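Long-range contacts in possible transcriptional regulatory protein (Probably Lrp/AsnC-family) (Mycobacterium tuberculosis, PDB 4PCQ), which regulates transcription of the L-alanine dehydrogenase gene by binding directly upstream of it, activating in the presence of L-alanine and repressing in its absence: residues 33-39 with 68-72; 121-125 with 137-141. One frame throughout, in Å; residues are numbered along the deposited sequence.

Contact 1 (33-39 with 68-72); sequences DEVDRRI and RVRRL
I39 lies over the aliphatic root of R68, its CD1 3.6 Å from R68 CB, where the first helix of the winged helix-turn-helix domain crosses helix 62-75, the second helix of the predicted DNA-binding motif. The short axes of 34-39 and 68-72 pass 10.6 Å apart at -80°, nearly perpendicular; the nearest CA atoms are those of D36 and R68 (7.0 Å) and of I39 and V69 (7.6 Å). I39, in the mt rotamer, also puts CG2 3.7 Å from L72 CD1 and 4.1 Å from V69 CG2; V69 touches L54 of helix 51-58. Beside this apolar patch runs a salt-bridge network. D33 is the N-cap, chi1 p, and forms a capping box with D36: D36 N donates to D33 OD1 at 2.8 Å, and the return bond from D33 N to D36 OD2 is weak at 3.4 Å. R68 reaches across (chi1 m, chi2 m, chi3 t) to D33, NH1 to OD1 at 2.8 Å and NH2 to OD2 at a very short 2.4 Å. R68 NH1 also forms a salt bridge with D36 OD1 at 2.6 Å, bent and weak as a hydrogen bond, while V35 CG1 covers one guanidinium face. D36 OD2 accepts from R71 NH2 at 3.2 Å.

Contact 2 (121-125 with 137-141); sequences RQVMD and LHVAA
V123 and V139 make the apolar centre, CG1 to CG1 at 3.9 Å, both with chi1 m and both on one face of an antiparallel hairpin; L137 adds its CD1 4.2 Å from V123 CG1. The two valines are a non-hydrogen-bonded pair, CA-CA 4.3 Å. Next to them a classic beta bulge shifts the register by one: M124 and D125 both face H138, and H138 O accepts from M124 N at 2.7 Å and D125 N at 3.0 Å. M124 has helix-like backbone angles (-107/-46), while D125 returns to extended ones. The bulge accompanies an angle of 139° between the strand directions. Beyond it D125 and H138 form a hydrogen-bonded pair, H138 N to D125 O at 2.9 Å; at the other end A140 N reaches Q122 O at 3.0 Å. M124 SD lies 4.0 Å from A140 CB, and M124 CB sits over one face of the imidazole. At the polar edge H138, chi1 t, donates from ND1 to D125 OD2 at 3.1 Å, while H138 NE2 hydrogen-bonds to Q95 OE1. In this ferredoxin-like (βαββαβ) effector domain of the Lrp/AsnC family, 123-129 edges the chain's four-stranded antiparallel sheet; Y127 of the second subunit meets the H138 ring edge-to-face, and D125 joins a strand of that subunit, continuing the sheet. Strand 94-101 flanks 135-141 on its other side, and F150 of helix 144-156 packs on V123 and V139.

Contact 1 and contact 2 belong to the two halves of the regulator: 33-39 with 68-72 lies in the N-terminal DNA-binding domain, 121-125 with 137-141 in the C-terminal effector-binding domain. Their centres are 31 Å apart, on opposite sides of the chain's centre, and their nearest atoms are about 19 Å apart, so the two do not touch. They follow in series along the chain, contact 1 closing before contact 2 opens. Their surroundings differ too: in the two-chain assembly no second subunit reaches contact 1, whereas contact 2 lies against one, consistent with the effector domain's part in oligomerisation. The dimer itself forms with its N-terminal DNA-binding domains swapped.

Contact 1 (33-39 with 68-72)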
loop_
_atom_site.group_PDB
_atom_site.type_symbol
_atom_site.label_atom_id
_atom_site.label_comp_id
_atom_site.label_asym_id
_atom_site.label_seq_id
_atom_site.Cartn_x
_atom_site.Cartn_y
_atom_site.Cartn_z
ATOM N N ASP B 33 17.605 -15.319 -8.592
ATOM C CA ASP B 33 18.374 -15.138 -9.823
ATOM C C ASP B 33 17.779 -14.059 -10.718
ATOM O O ASP B 33 16.790 -13.425 -10.358
ATOM C CB ASP B 33 18.564 -16.462 -10.581
ATOM C CG ASP B 33 17.255 -17.120 -10.983
ATOM O OD1 ASP B 33 16.243 -16.423 -11.189
ATOM O OD2 ASP B 33 17.248 -18.361 -11.099
ATOM N N GLU B 34 18.381 -13.862 -11.887
ATOM C CA GLU B 34 17.932 -12.836 -12.820
ATOM C C GLU B 34 16.503 -13.110 -13.269
ATOM O O GLU B 34 15.732 -12.183 -13.505
ATOM C CB GLU B 34 18.865 -12.764 -14.022
ATOM N N VAL B 35 16.154 -14.388 -13.381
ATOM C CA VAL B 35 14.802 -14.778 -13.761
ATOM C C VAL B 35 13.806 -14.368 -12.674
ATOM O O VAL B 35 12.759 -13.780 -12.966
ATOM C CB VAL B 35 14.707 -16.294 -14.042
ATOM C CG1 VAL B 35 13.256 -16.742 -14.119
ATOM C CG2 VAL B 35 15.450 -16.643 -15.325
ATOM N N ASP B 36 14.155 -14.646 -11.419
ATOM C CA ASP B 36 13.320 -14.256 -10.290
ATOM C C ASP B 36 13.166 -12.742 -10.250
ATOM O O ASP B 36 12.079 -12.221 -9.988
ATOM C CB ASP B 36 13.946 -14.711 -8.969
ATOM C CG ASP B 36 13.765 -16.192 -8.704
ATOM O OD1 ASP B 36 12.819 -16.793 -9.254
ATOM O OD2 ASP B 36 14.573 -16.751 -7.930
ATOM N N ARG B 37 14.259 -12.045 -10.552
ATOM C CA ARG B 37 14.270 -10.589 -10.569
ATOM C C ARG B 37 13.314 -10.046 -11.623
ATOM O O ARG B 37 12.475 -9.194 -11.328
ATOM C CB ARG B 37 15.677 -10.079 -10.815
ATOM N N ARG B 38 13.445 -10.545 -12.849
ATOM C CA ARG B 38 12.572 -10.134 -13.941
ATOM C C ARG B 38 11.111 -10.412 -13.600
ATOM O O ARG B 38 10.229 -9.591 -13.874
ATOM C CB ARG B 38 12.966 -10.832 -15.231
ATOM N N ILE B 39 10.862 -11.570 -12.993
ATOM C CA ILE B 39 9.511 -11.936 -12.580
ATOM C C ILE B 39 8.933 -10.932 -11.584
ATOM O O ILE B 39 7.824 -10.430 -11.775
ATOM C CB ILE B 39 9.470 -13.347 -11.955
ATOM C CG1 ILE B 39 9.635 -14.416 -13.034
ATOM C CG2 ILE B 39 8.165 -13.567 -11.207
ATOM C CD1 ILE B 39 9.612 -15.825 -12.491
ATOM N N ARG B 68 8.342 -20.961 -10.501
ATOM C CA ARG B 68 9.110 -19.848 -9.961
ATOM C C ARG B 68 8.249 -18.860 -9.163
ATOM O O ARG B 68 8.663 -18.379 -8.108
ATOM C CB ARG B 68 9.843 -19.123 -11.087
ATOM C CG ARG B 68 11.077 -19.851 -11.600
ATOM C CD ARG B 68 12.078 -20.106 -10.488
ATOM N NE ARG B 68 13.402 -20.440 -11.003
ATOM C CZ ARG B 68 14.376 -19.553 -11.188
ATOM N NH1 ARG B 68 14.175 -18.273 -10.906
ATOM N NH2 ARG B 68 15.552 -19.946 -11.659
ATOM N N VAL B 69 7.066 -18.539 -9.679
ATOM C CA VAL B 69 6.138 -17.656 -8.979
ATOM C C VAL B 69 5.653 -18.297 -7.681
ATOM O O VAL B 69 5.580 -17.643 -6.632
ATOM C CB VAL B 69 4.920 -17.309 -9.858
ATOM C CG1 VAL B 69 3.913 -16.490 -9.070
ATOM C CG2 VAL B 69 5.355 -16.579 -11.116
ATOM N N ARG B 70 5.339 -19.588 -7.760
ATOM C CA ARG B 70 4.945 -20.362 -6.588
ATOM C C ARG B 70 6.062 -20.364 -5.559
ATOM O O ARG B 70 5.828 -20.252 -4.353
ATOM C CB ARG B 70 4.629 -21.801 -6.983
ATOM C CG ARG B 70 3.254 -22.009 -7.560
ATOM C CD ARG B 70 2.198 -21.679 -6.529
ATOM N NE ARG B 70 1.680 -20.325 -6.693
ATOM C CZ ARG B 70 0.923 -19.706 -5.795
ATOM N NH1 ARG B 70 0.616 -20.311 -4.656
ATOM N NH2 ARG B 70 0.493 -18.475 -6.026
ATOM N N ARG B 71 7.282 -20.478 -6.069
ATOM C CA ARG B 71 8.486 -20.447 -5.265
ATOM C C ARG B 71 8.534 -19.109 -4.512
ATOM O O ARG B 71 8.746 -19.069 -3.290
ATOM C CB ARG B 71 9.698 -20.597 -6.197
ATOM C CG ARG B 71 10.835 -21.457 -5.655
ATOM C CD ARG B 71 11.429 -20.817 -4.408
ATOM N NE ARG B 71 12.767 -20.237 -4.596
ATOM C CZ ARG B 71 13.138 -19.417 -5.585
ATOM N NH1 ARG B 71 12.285 -19.037 -6.531
ATOM N NH2 ARG B 71 14.383 -18.958 -5.625
ATOM N N LEU B 72 8.332 -18.019 -5.249
ATOM C CA LEU B 72 8.385 -16.671 -4.678
ATOM C C LEU B 72 7.335 -16.437 -3.596
ATOM O O LEU B 72 7.605 -15.770 -2.596
ATOM C CB LEU B 72 8.249 -15.616 -5.773
ATOM C CG LEU B 72 9.491 -15.436 -6.640
ATOM C CD1 LEU B 72 9.264 -14.403 -7.732
ATOM C CD2 LEU B 72 10.680 -15.059 -5.772
#

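Contact 2 (121-125 with 137-141)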
loop_
_atom_site.group_PDB
_atom_site.type_symbol
_atom_site.label_atom_id
_atom_site.label_comp_id
_atom_site.label_asym_id
_atom_site.label_seq_id
_atom_site.Cartn_x
_atom_site.Cartn_y
_atom_site.Cartn_z
ATOM N N ARG B 121 -12.089 -4.684 9.603
ATOM C CA ARG B 121 -12.529 -4.271 8.272
ATOM C C ARG B 121 -11.993 -2.917 7.818
ATOM O O ARG B 121 -11.682 -2.731 6.640
ATOM C CB ARG B 121 -14.051 -4.281 8.200
ATOM N N GLN B 122 -11.875 -1.976 8.748
ATOM C CA GLN B 122 -11.469 -0.622 8.384
ATOM C C GLN B 122 -9.984 -0.471 8.042
ATOM O O GLN B 122 -9.624 0.348 7.197
ATOM C CB GLN B 122 -11.850 0.371 9.486
ATOM C CG GLN B 122 -13.343 0.587 9.646
ATOM C CD GLN B 122 -13.908 -0.145 10.843
ATOM O OE1 GLN B 122 -13.446 -1.233 11.191
ATOM N NE2 GLN B 122 -14.906 0.454 11.491
ATOM N N VAL B 123 -9.128 -1.255 8.690
ATOM C CA VAL B 123 -7.685 -1.101 8.503
ATOM C C VAL B 123 -7.240 -1.443 7.084
ATOM O O VAL B 123 -7.628 -2.465 6.516
ATOM C CB VAL B 123 -6.863 -1.934 9.523
ATOM C CG1 VAL B 123 -7.234 -1.549 10.940
ATOM C CG2 VAL B 123 -7.075 -3.405 9.321
ATOM N N MET B 124 -6.481 -0.531 6.490
ATOM C CA MET B 124 -5.871 -0.778 5.191
ATOM C C MET B 124 -4.378 -1.010 5.344
ATOM O O MET B 124 -3.832 -1.950 4.770
ATOM C CB MET B 124 -6.149 0.362 4.212
ATOM C CG MET B 124 -7.466 1.052 4.452
ATOM S SD MET B 124 -8.661 0.523 3.219
ATOM C CE MET B 124 -9.390 -0.880 4.080
ATOM N N ASP B 125 -3.713 -0.166 6.123
ATOM C CA ASP B 125 -2.278 -0.343 6.301
ATOM C C ASP B 125 -1.857 -0.315 7.768
ATOM O O ASP B 125 -2.471 0.360 8.592
ATOM C CB ASP B 125 -1.519 0.724 5.519
ATOM C CG ASP B 125 -1.568 0.498 4.024
ATOM O OD1 ASP B 125 -1.300 -0.638 3.575
ATOM O OD2 ASP B 125 -1.877 1.463 3.295
ATOM N N LEU B 137 -1.938 3.383 11.919
ATOM C CA LEU B 137 -2.919 2.594 11.207
ATOM C C LEU B 137 -3.560 3.452 10.129
ATOM O O LEU B 137 -4.174 4.467 10.436
ATOM C CB LEU B 137 -4.001 2.159 12.193
ATOM C CG LEU B 137 -3.612 1.154 13.282
ATOM C CD1 LEU B 137 -4.831 0.416 13.801
ATOM C CD2 LEU B 137 -2.542 0.183 12.814
ATOM N N HIS B 138 -3.435 3.050 8.870
ATOM C CA HIS B 138 -4.159 3.716 7.795
ATOM C C HIS B 138 -5.502 3.025 7.650
ATOM O O HIS B 138 -5.566 1.845 7.292
ATOM C CB HIS B 138 -3.376 3.637 6.485
ATOM C CG HIS B 138 -4.145 4.103 5.286
ATOM N ND1 HIS B 138 -3.778 3.780 3.994
ATOM C CD2 HIS B 138 -5.254 4.872 5.176
ATOM C CE1 HIS B 138 -4.628 4.328 3.147
ATOM N NE2 HIS B 138 -5.534 4.997 3.838
ATOM N N VAL B 139 -6.569 3.765 7.938
ATOM C CA VAL B 139 -7.917 3.204 7.966
ATOM C C VAL B 139 -8.908 3.968 7.088
ATOM O O VAL B 139 -8.716 5.147 6.785
ATOM C CB VAL B 139 -8.490 3.163 9.401
ATOM C CG1 VAL B 139 -7.605 2.330 10.315
ATOM C CG2 VAL B 139 -8.658 4.573 9.945
ATOM N N ALA B 140 -9.978 3.281 6.697
ATOM C CA ALA B 140 -11.071 3.905 5.959
ATOM C C ALA B 140 -12.410 3.648 6.647
ATOM O O ALA B 140 -12.672 2.545 7.125
ATOM C CB ALA B 140 -11.109 3.389 4.534
ATOM N N ALA B 141 -13.247 4.679 6.687
ATOM C CA ALA B 141 -14.563 4.614 7.311
ATOM C C ALA B 141 -15.593 5.426 6.517
ATOM O O ALA B 141 -15.241 6.340 5.757
ATOM C CB ALA B 141 -14.487 5.109 8.743
#